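Local structure of cyclin homolog (Herpesvirus saimiri, 2F2C) at residues Thr38-Ile43 and Ile79-Leu84. The protein is a viral D-type cyclin homologue that modulates the host cell cycle and may contribute to transformation and rapid proliferation of T cells during latent infection. Sequence-based numbering, arbitrary orientation.
Sequences TSLWEI and ILDRYL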
loop_
_atom_site.group_PDB
_atom_site.type_symbol
_atom_site.label_atom_id
_atom_site.label_comp_id
_atom_site.label_asym_id
_atom_site.label_seq_id
_atom_site.Cartn_x
_atom_site.Cartn_y
_atom_site.Cartn_z
ATOM N N THR A 38 -14.238 21.289 -9.863
ATOM C CA THR A 38 -14.716 22.670 -9.806
ATOM C C THR A 38 -16.012 22.745 -8.988
ATOM O O THR A 38 -16.147 23.588 -8.093
ATOM C CB THR A 38 -14.924 23.294 -11.217
ATOM O OG1 THR A 38 -15.922 22.557 -11.939
ATOM C CG2 THR A 38 -13.649 23.185 -12.084
ATOM N N SER A 39 -16.950 21.848 -9.289
ATOM C CA SER A 39 -18.278 21.885 -8.679
ATOM C C SER A 39 -18.722 20.527 -8.128
ATOM O O SER A 39 -19.002 19.595 -8.893
ATOM C CB SER A 39 -19.303 22.388 -9.683
ATOM O OG SER A 39 -20.573 22.397 -9.078
ATOM N N LEU A 40 -18.816 20.434 -6.804
ATOM C CA LEU A 40 -19.040 19.156 -6.140
ATOM C C LEU A 40 -20.391 18.545 -6.490
ATOM O O LEU A 40 -21.419 19.217 -6.390
ATOM C CB LEU A 40 -18.893 19.310 -4.625
ATOM C CG LEU A 40 -18.948 18.040 -3.784
ATOM C CD1 LEU A 40 -17.754 17.145 -4.095
ATOM C CD2 LEU A 40 -18.974 18.428 -2.322
ATOM N N TRP A 41 -20.354 17.272 -6.904
ATOM C CA TRP A 41 -21.543 16.454 -7.221
ATOM C C TRP A 41 -22.383 16.996 -8.380
ATOM O O TRP A 41 -23.569 16.678 -8.488
ATOM C CB TRP A 41 -22.421 16.257 -5.969
ATOM C CG TRP A 41 -21.932 15.196 -5.010
ATOM C CD1 TRP A 41 -20.648 14.742 -4.868
ATOM C CD2 TRP A 41 -22.718 14.482 -4.042
ATOM N NE1 TRP A 41 -20.592 13.774 -3.894
ATOM C CE2 TRP A 41 -21.845 13.598 -3.361
ATOM C CE3 TRP A 41 -24.074 14.488 -3.687
ATOM C CZ2 TRP A 41 -22.284 12.734 -2.346
ATOM C CZ3 TRP A 41 -24.507 13.628 -2.681
ATOM C CH2 TRP A 41 -23.613 12.763 -2.025
ATOM N N GLU A 42 -21.752 17.785 -9.254
ATOM C CA GLU A 42 -22.439 18.539 -10.316
ATOM C C GLU A 42 -23.265 17.701 -11.291
ATOM O O GLU A 42 -24.277 18.164 -11.798
ATOM C CB GLU A 42 -21.447 19.403 -11.066
ATOM N N ILE A 43 -22.835 16.468 -11.531
ATOM C CA ILE A 43 -23.488 15.537 -12.457
ATOM C C ILE A 43 -24.799 14.972 -11.911
ATOM O O ILE A 43 -25.440 14.146 -12.559
ATOM C CB ILE A 43 -22.487 14.385 -12.796
ATOM C CG1 ILE A 43 -21.429 14.887 -13.781
ATOM C CG2 ILE A 43 -23.197 13.143 -13.365
ATOM C CD1 ILE A 43 -20.035 14.365 -13.511
ATOM N N ILE A 79 -13.616 7.707 -2.609
ATOM C CA ILE A 79 -14.309 6.718 -3.448
ATOM C C ILE A 79 -15.709 7.192 -3.783
ATOM O O ILE A 79 -16.139 7.080 -4.929
ATOM C CB ILE A 79 -14.370 5.330 -2.779
ATOM C CG1 ILE A 79 -13.005 4.641 -2.799
ATOM C CG2 ILE A 79 -15.375 4.429 -3.480
ATOM C CD1 ILE A 79 -12.984 3.392 -1.964
ATOM N N LEU A 80 -16.398 7.738 -2.778
ATOM C CA LEU A 80 -17.784 8.202 -2.926
ATOM C C LEU A 80 -17.879 9.280 -3.990
ATOM O O LEU A 80 -18.636 9.119 -4.948
ATOM C CB LEU A 80 -18.367 8.688 -1.594
ATOM C CG LEU A 80 -19.649 9.545 -1.654
ATOM C CD1 LEU A 80 -20.892 8.703 -1.981
ATOM C CD2 LEU A 80 -19.881 10.355 -0.370
ATOM N N ASP A 81 -17.096 10.351 -3.849
ATOM C CA ASP A 81 -17.114 11.444 -4.844
ATOM C C ASP A 81 -16.774 10.964 -6.253
ATOM O O ASP A 81 -17.568 11.151 -7.179
ATOM C CB ASP A 81 -16.199 12.602 -4.436
ATOM C CG ASP A 81 -16.656 13.282 -3.157
ATOM O OD1 ASP A 81 -17.882 13.287 -2.883
ATOM O OD2 ASP A 81 -15.849 13.828 -2.359
ATOM N N ARG A 82 -15.610 10.330 -6.406
ATOM C CA ARG A 82 -15.215 9.740 -7.683
ATOM C C ARG A 82 -16.350 8.940 -8.292
ATOM O O ARG A 82 -16.707 9.166 -9.442
ATOM C CB ARG A 82 -13.991 8.842 -7.517
ATOM C CG ARG A 82 -12.663 9.573 -7.549
ATOM C CD ARG A 82 -11.461 8.655 -7.417
ATOM N NE ARG A 82 -11.199 8.310 -6.024
ATOM C CZ ARG A 82 -10.482 7.264 -5.621
ATOM N NH1 ARG A 82 -9.950 6.425 -6.509
ATOM N NH2 ARG A 82 -10.298 7.053 -4.315
ATOM N N TYR A 83 -16.920 8.021 -7.512
ATOM C CA TYR A 83 -18.039 7.188 -7.958
ATOM C C TYR A 83 -19.222 8.019 -8.419
ATOM O O TYR A 83 -19.890 7.668 -9.389
ATOM C CB TYR A 83 -18.502 6.219 -6.863
ATOM C CG TYR A 83 -19.714 5.420 -7.274
ATOM C CD1 TYR A 83 -19.604 4.386 -8.211
ATOM C CD2 TYR A 83 -20.983 5.717 -6.766
ATOM C CE1 TYR A 83 -20.738 3.655 -8.628
ATOM C CE2 TYR A 83 -22.124 4.991 -7.172
ATOM C CZ TYR A 83 -21.992 3.963 -8.103
ATOM O OH TYR A 83 -23.088 3.230 -8.504
ATOM N N LEU A 84 -19.485 9.121 -7.727
ATOM C CA LEU A 84 -20.645 9.943 -8.060
ATOM C C LEU A 84 -20.347 11.029 -9.088
ATOM O O LEU A 84 -21.151 11.953 -9.254
ATOM C CB LEU A 84 -21.310 10.522 -6.802
ATOM C CG LEU A 84 -22.113 9.562 -5.918
ATOM C CD1 LEU A 84 -22.582 10.307 -4.711
ATOM C CD2 LEU A 84 -23.301 8.948 -6.634
#
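Trp41 and Asp81 show how a buried indole can be anchored through its one polar atom. Trp41 NE1 donates a hydrogen bond to Asp81 OD1 over 2.9 Å, moderately bent at 150° about the hydrogen. The donor reaches the oxygen on its anti side, from somewhat out of the carboxylate plane, with the ring and carboxylate planes 75° apart. The other oxygen, OD2, forms a salt bridge with Arg52 of helix 49-65, so the buried carboxylate has a partner for each oxygen, and the nearby guanidinium probably favours its charged form. Apolar contacts are made by the six-membered part of the indole. Leu84 CD1 lies over one face in a CH-pi contact, 3.8 Å from the centroid of the Trp41 six-membered ring, while Leu80 CD2 meets the ring edge in plane, 3.9 Å from Trp41 CZ2. Trp41 is the third residue of a type II beta turn, Ser39 to Glu42, in the loop between helices 21-31 and 49-65; the contact joins this connection to the C-terminal end of helix 72-83 within the all-helical N-terminal cyclin domain. Leu40 CD1 lies 4.0 Å from Asp81 OD1. Leu94 of helix 94-109 and Val47 of the loop also touch Trp41.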